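Local coordinates for protein putative surface-anchored fimbrial subunit (Corynebacterium diphtheriae, PDB 3HR6) that probably polymerises into the shaft of a surface-anchored pilus, as the major pilin built of tandem Ig-like modules, one of which binds calcium, at residues T188-L193 against A282-E287; S233-G238 against S278-Q283. One frame throughout, in Å; residues are numbered along the deposited sequence.

Both contacts lay the long loop between strands 268-276 and 297-298 against the middle Ig-like module of the pilin, and both touch the same sheet, where strands 187-192 and 229-236 are antiparallel neighbours. Contact 1 is the larger and more buried, with apolar packing by Trp284 and Pro286 that gives way to a salt bridge and bridging waters. Contact 2 lies nearer the surface, at the start of the loop, and is polar: a stack of two amides and one hydrogen bond to a strand carbonyl. Thr188 ties them together, since its methyl packs in contact 1 while its hydroxyl bonds chiefly to Ser278 of contact 2, with Gln235 also in reach.

Contact 1 (T188-L193 against A282-E287); sequences TVADKL and AQWDPE
A loop that lies over the outer side of a sheet in the middle Ig-like module is what brings Trp284 and Pro286 onto strand 187-192. Ala190 CB sits 3.6 Å from Trp284 CZ3 and 3.8 Å from Pro286 CG, so one methyl group is shared between indole and pyrrolidine. Thr188 adds its CG2, 4.1 Å from Trp284 CE3; with CG2 anti to the backbone N (its OG1 at chi1 -65°), the methyl reaches the indole while OG1 bonds chiefly to Ser278 O, Gln235 OE1 competing for the same proton. Both methyls approach the benzo part of the indole obliquely. Pro286 CA lies over one face of that ring near its rim, folding the loop back on its own tryptophan, and Trp284 NE1 bonds to Leu294 O.

Side chains of Thr188, Ala190 and Lys192 turn to the loop, whereas Val189 and Asp191, and Leu193 just past the strand, turn the other way, where they meet strand 251-259 of the facing sheet: the alternation of a strand in an Ig-like sandwich. At the end of the strand Lys192 runs out fully extended, and its NZ meets Asp285 OD2 at 2.8 Å, on the syn side and 16° out of the carboxylate plane. The other oxygen, Asp285 OD1, takes the N-H of Glu287 at 2.8 Å from above that plane, closing an Asx turn around Pro286; the turn and the salt bridge would together hold the carboxylate's rotation. Glu287 stays beside the lysine chain rather than at its ammonium, its carboxylate paired with Arg229. Water fills in between: one accepts from Lys192 N and bridges to Glu287 OE2, and another accepts from Lys192 NZ at 2.8 Å and donates to Glu287 O.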
loop_
_atom_site.group_PDB
_atom_site.type_symbol
_atom_site.label_atom_id
_atom_site.label_comp_id
_atom_site.label_asym_id
_atom_site.label_seq_id
_atom_site.Cartn_x
_atom_site.Cartn_y
_atom_site.Cartn_z
ATOM N N THR A 188 -2.039 -9.653 7.759
ATOM C CA THR A 188 -3.035 -8.738 7.247
ATOM C C THR A 188 -2.487 -7.992 6.031
ATOM O O THR A 188 -1.356 -7.538 6.049
ATOM C CB THR A 188 -3.436 -7.732 8.335
ATOM O OG1 THR A 188 -4.074 -8.425 9.412
ATOM C CG2 THR A 188 -4.414 -6.673 7.790
ATOM N N VAL A 189 -3.263 -7.896 4.963
ATOM C CA VAL A 189 -2.924 -7.047 3.821
ATOM C C VAL A 189 -4.019 -5.989 3.785
ATOM O O VAL A 189 -5.185 -6.328 3.693
ATOM C CB VAL A 189 -2.827 -7.799 2.493
ATOM C CG1 VAL A 189 -2.555 -6.779 1.293
ATOM C CG2 VAL A 189 -1.739 -8.888 2.571
ATOM N N ALA A 190 -3.630 -4.701 3.919
ATOM C CA ALA A 190 -4.592 -3.610 3.930
ATOM C C ALA A 190 -4.251 -2.603 2.884
ATOM O O ALA A 190 -3.086 -2.390 2.553
ATOM C CB ALA A 190 -4.626 -2.887 5.290
ATOM N N ASP A 191 -5.302 -1.984 2.365
ATOM C CA ASP A 191 -5.109 -1.022 1.266
ATOM C C ASP A 191 -6.063 0.107 1.491
ATOM O O ASP A 191 -7.282 -0.104 1.503
ATOM C CB ASP A 191 -5.351 -1.730 -0.081
ATOM C CG ASP A 191 -4.988 -0.871 -1.283
ATOM O OD1 ASP A 191 -5.223 0.373 -1.223
ATOM O OD2 ASP A 191 -4.462 -1.436 -2.236
ATOM N N LYS A 192 -5.536 1.313 1.723
ATOM C CA LYS A 192 -6.379 2.488 1.904
ATOM C C LYS A 192 -6.499 3.083 0.528
ATOM O O LYS A 192 -5.553 3.719 0.025
ATOM C CB LYS A 192 -5.789 3.493 2.910
ATOM C CG LYS A 192 -6.683 4.668 3.278
ATOM C CD LYS A 192 -5.932 5.488 4.374
ATOM C CE LYS A 192 -6.734 6.585 4.977
ATOM N NZ LYS A 192 -5.880 7.282 5.962
ATOM N N LEU A 193 -7.621 2.802 -0.110
ATOM C CA LEU A 193 -7.829 3.201 -1.473
ATOM C C LEU A 193 -7.713 4.723 -1.576
ATOM O O LEU A 193 -8.133 5.424 -0.681
ATOM C CB LEU A 193 -9.198 2.763 -1.976
ATOM C CG LEU A 193 -9.400 1.278 -2.393
ATOM C CD1 LEU A 193 -9.161 0.320 -1.250
ATOM C CD2 LEU A 193 -10.789 1.073 -2.955
ATOM N N ALA A 282 -8.409 -3.799 16.384
ATOM C CA ALA A 282 -9.016 -2.531 15.945
ATOM C C ALA A 282 -8.862 -2.399 14.452
ATOM O O ALA A 282 -7.988 -3.022 13.865
ATOM C CB ALA A 282 -8.365 -1.343 16.644
ATOM N N GLN A 283 -9.710 -1.588 13.836
ATOM C CA GLN A 283 -9.640 -1.425 12.404
ATOM C C GLN A 283 -8.375 -0.613 12.112
ATOM O O GLN A 283 -8.243 0.530 12.555
ATOM C CB GLN A 283 -10.920 -0.796 11.874
ATOM C CG GLN A 283 -12.024 -1.858 11.847
ATOM C CD GLN A 283 -13.308 -1.382 11.301
ATOM O OE1 GLN A 283 -13.679 -0.223 11.470
ATOM N NE2 GLN A 283 -14.050 -2.297 10.658
ATOM N N TRP A 284 -7.432 -1.250 11.452
ATOM C CA TRP A 284 -6.080 -0.698 11.263
ATOM C C TRP A 284 -6.032 0.185 10.023
ATOM O O TRP A 284 -6.468 -0.218 8.942
ATOM C CB TRP A 284 -5.097 -1.843 11.141
ATOM C CG TRP A 284 -3.694 -1.484 10.864
ATOM C CD1 TRP A 284 -2.893 -0.667 11.609
ATOM C CD2 TRP A 284 -2.872 -2.016 9.819
ATOM N NE1 TRP A 284 -1.638 -0.624 11.055
ATOM C CE2 TRP A 284 -1.594 -1.438 9.952
ATOM C CE3 TRP A 284 -3.104 -2.887 8.751
ATOM C CZ2 TRP A 284 -0.560 -1.727 9.065
ATOM C CZ3 TRP A 284 -2.085 -3.188 7.889
ATOM C CH2 TRP A 284 -0.816 -2.602 8.028
ATOM N N ASP A 285 -5.543 1.410 10.208
ATOM C CA ASP A 285 -5.242 2.289 9.109
ATOM C C ASP A 285 -3.741 2.146 8.818
ATOM O O ASP A 285 -2.922 2.581 9.649
ATOM C CB ASP A 285 -5.569 3.753 9.457
ATOM C CG ASP A 285 -5.260 4.718 8.283
ATOM O OD1 ASP A 285 -4.658 4.280 7.291
ATOM O OD2 ASP A 285 -5.665 5.899 8.349
ATOM N N PRO A 286 -3.379 1.493 7.686
ATOM C CA PRO A 286 -1.988 1.260 7.376
ATOM C C PRO A 286 -1.214 2.544 7.101
ATOM O O PRO A 286 0.026 2.519 7.112
ATOM C CB PRO A 286 -2.045 0.390 6.116
ATOM C CG PRO A 286 -3.343 0.686 5.494
ATOM C CD PRO A 286 -4.270 1.060 6.592
ATOM N N GLU A 287 -1.929 3.637 6.855
ATOM C CA GLU A 287 -1.284 4.930 6.605
ATOM C C GLU A 287 -1.502 5.870 7.796
ATOM O O GLU A 287 -1.610 7.084 7.628
ATOM C CB GLU A 287 -1.730 5.502 5.234
ATOM C CG GLU A 287 -1.566 4.447 4.077
ATOM C CD GLU A 287 -1.855 4.979 2.668
ATOM O OE1 GLU A 287 -2.398 6.103 2.592
ATOM O OE2 GLU A 287 -1.536 4.266 1.681
HETATM O O HOH W 1 -3.051 3.999 -0.986
HETATM O O HOH W 2 -2.788 1.819 1.657
HETATM O O HOH W 3 -3.485 8.623 5.547
#

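Contact 2 (S233-G238 against S278-Q283); sequences SVQLAG and SNPTAQ
Gln235 and Asn279 meet by stacking, their amide planes 18° apart. The stack is shifted: Gln235 CG lies at the asparagine amide, 3.1 Å from Asn279 OD1, and the glutamine amide is displaced to the Asn279 CB end, with Gln235 CD 3.6 Å from Asn279 CB. Pro280 extends the packing with its CD, 3.9 Å from Gln235 OE1, an oxygen that also lies in hydrogen-bonding reach of Thr188 OG1, whose one proton it would share with Ser278 O.

The hydrogen bond across the contact is made by Asn279. Its ND2 donates to Leu236 O at 2.8 Å with an N-H...O angle of 162°; the oxygen lies near the plane of the asparagine amide, while the donor stands above the carbonyl plane of Leu236. Asn279 CG is anti to its carbonyl carbon (chi1 -70°), which sets CG 3.3 Å from Gln235 CG. Asn279 OD1 accepts from Phe187 N, so the one side chain bonds to the backbone of two neighbouring strands.

Leu236 turns its tip away among Val219, Leu244 and Leu252. Asn279, just after strand 268-276, thus reaches past the start of strand 187-192 to the end of strand 229-236, a side-chain-to-backbone bridge at the strand ends of an Ig-like sheet.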
loop_
_atom_site.group_PDB
_atom_site.type_symbol
_atom_site.label_atom_id
_atom_site.label_comp_id
_atom_site.label_asym_id
_atom_site.label_seq_id
_atom_site.Cartn_x
_atom_site.Cartn_y
_atom_site.Cartn_z
ATOM N N SER A 233 -9.281 -4.692 3.770
ATOM C CA SER A 233 -8.401 -5.464 4.633
ATOM C C SER A 233 -8.684 -6.933 4.448
ATOM O O SER A 233 -9.848 -7.309 4.455
ATOM C CB SER A 233 -8.741 -5.130 6.079
ATOM O OG SER A 233 -7.964 -5.916 6.967
ATOM N N VAL A 234 -7.610 -7.697 4.281
ATOM C CA VAL A 234 -7.652 -9.163 4.138
ATOM C C VAL A 234 -6.782 -9.723 5.234
ATOM O O VAL A 234 -5.619 -9.390 5.327
ATOM C CB VAL A 234 -7.132 -9.618 2.806
ATOM C CG1 VAL A 234 -7.060 -11.201 2.786
ATOM C CG2 VAL A 234 -8.010 -9.053 1.665
ATOM N N GLN A 235 -7.363 -10.618 6.033
ATOM C CA GLN A 235 -6.676 -11.101 7.195
ATOM C C GLN A 235 -6.755 -12.594 7.194
ATOM O O GLN A 235 -7.841 -13.149 7.045
ATOM C CB GLN A 235 -7.420 -10.552 8.392
ATOM C CG GLN A 235 -6.713 -10.621 9.670
ATOM C CD GLN A 235 -7.244 -9.576 10.643
ATOM O OE1 GLN A 235 -6.800 -8.394 10.659
ATOM N NE2 GLN A 235 -8.183 -9.987 11.428
ATOM N N LEU A 236 -5.631 -13.244 7.425
ATOM C CA LEU A 236 -5.594 -14.692 7.546
ATOM C C LEU A 236 -5.590 -15.123 9.007
ATOM O O LEU A 236 -4.839 -14.614 9.817
ATOM C CB LEU A 236 -4.370 -15.288 6.857
ATOM C CG LEU A 236 -4.190 -14.959 5.384
ATOM C CD1 LEU A 236 -2.803 -15.473 4.867
ATOM C CD2 LEU A 236 -5.341 -15.542 4.592
ATOM N N ALA A 237 -6.386 -16.127 9.303
ATOM C CA ALA A 237 -6.481 -16.660 10.665
ATOM C C ALA A 237 -6.709 -18.169 10.606
ATOM O O ALA A 237 -6.656 -18.755 9.528
ATOM C CB ALA A 237 -7.590 -15.956 11.425
ATOM N N GLY A 238 -6.963 -18.793 11.748
ATOM C CA GLY A 238 -7.368 -20.201 11.767
ATOM C C GLY A 238 -6.324 -21.138 11.183
ATOM O O GLY A 238 -5.133 -20.877 11.314
ATOM N N SER A 278 0.439 -9.437 11.755
ATOM C CA SER A 278 -0.380 -9.348 12.969
ATOM C C SER A 278 -1.824 -9.158 12.522
ATOM O O SER A 278 -2.061 -8.674 11.421
ATOM C CB SER A 278 0.057 -8.138 13.820
ATOM O OG SER A 278 -0.590 -8.177 15.099
ATOM N N ASN A 279 -2.789 -9.553 13.357
ATOM C CA ASN A 279 -4.195 -9.382 13.093
ATOM C C ASN A 279 -4.778 -8.430 14.160
ATOM O O ASN A 279 -5.263 -8.863 15.210
ATOM C CB ASN A 279 -4.921 -10.738 13.135
ATOM C CG ASN A 279 -4.570 -11.624 11.975
ATOM O OD1 ASN A 279 -3.972 -11.178 11.011
ATOM N ND2 ASN A 279 -4.926 -12.898 12.067
ATOM N N PRO A 280 -4.712 -7.120 13.889
ATOM C CA PRO A 280 -5.152 -6.183 14.906
ATOM C C PRO A 280 -6.633 -6.339 15.234
ATOM O O PRO A 280 -7.431 -6.612 14.336
ATOM C CB PRO A 280 -4.897 -4.807 14.278
ATOM C CG PRO A 280 -4.084 -5.029 13.119
ATOM C CD PRO A 280 -4.078 -6.455 12.752
ATOM N N THR A 281 -6.969 -6.132 16.498
ATOM C CA THR A 281 -8.362 -6.194 16.960
ATOM C C THR A 281 -9.115 -4.922 16.547
ATOM O O THR A 281 -10.319 -4.972 16.371
ATOM C CB THR A 281 -8.428 -6.408 18.465
ATOM O OG1 THR A 281 -7.531 -5.505 19.107
ATOM C CG2 THR A 281 -8.044 -7.827 18.842
ATOM N N ALA A 282 -8.409 -3.799 16.384
ATOM C CA ALA A 282 -9.016 -2.531 15.945
ATOM C C ALA A 282 -8.862 -2.399 14.452
ATOM O O ALA A 282 -7.988 -3.022 13.865
ATOM C CB ALA A 282 -8.365 -1.343 16.644
ATOM N N GLN A 283 -9.710 -1.588 13.836
ATOM C CA GLN A 283 -9.640 -1.425 12.404
ATOM C C GLN A 283 -8.375 -0.613 12.112
ATOM O O GLN A 283 -8.243 0.530 12.555
ATOM C CB GLN A 283 -10.920 -0.796 11.874
ATOM C CG GLN A 283 -12.024 -1.858 11.847
ATOM C CD GLN A 283 -13.308 -1.382 11.301
ATOM O OE1 GLN A 283 -13.679 -0.223 11.470
ATOM N NE2 GLN A 283 -14.050 -2.297 10.658
#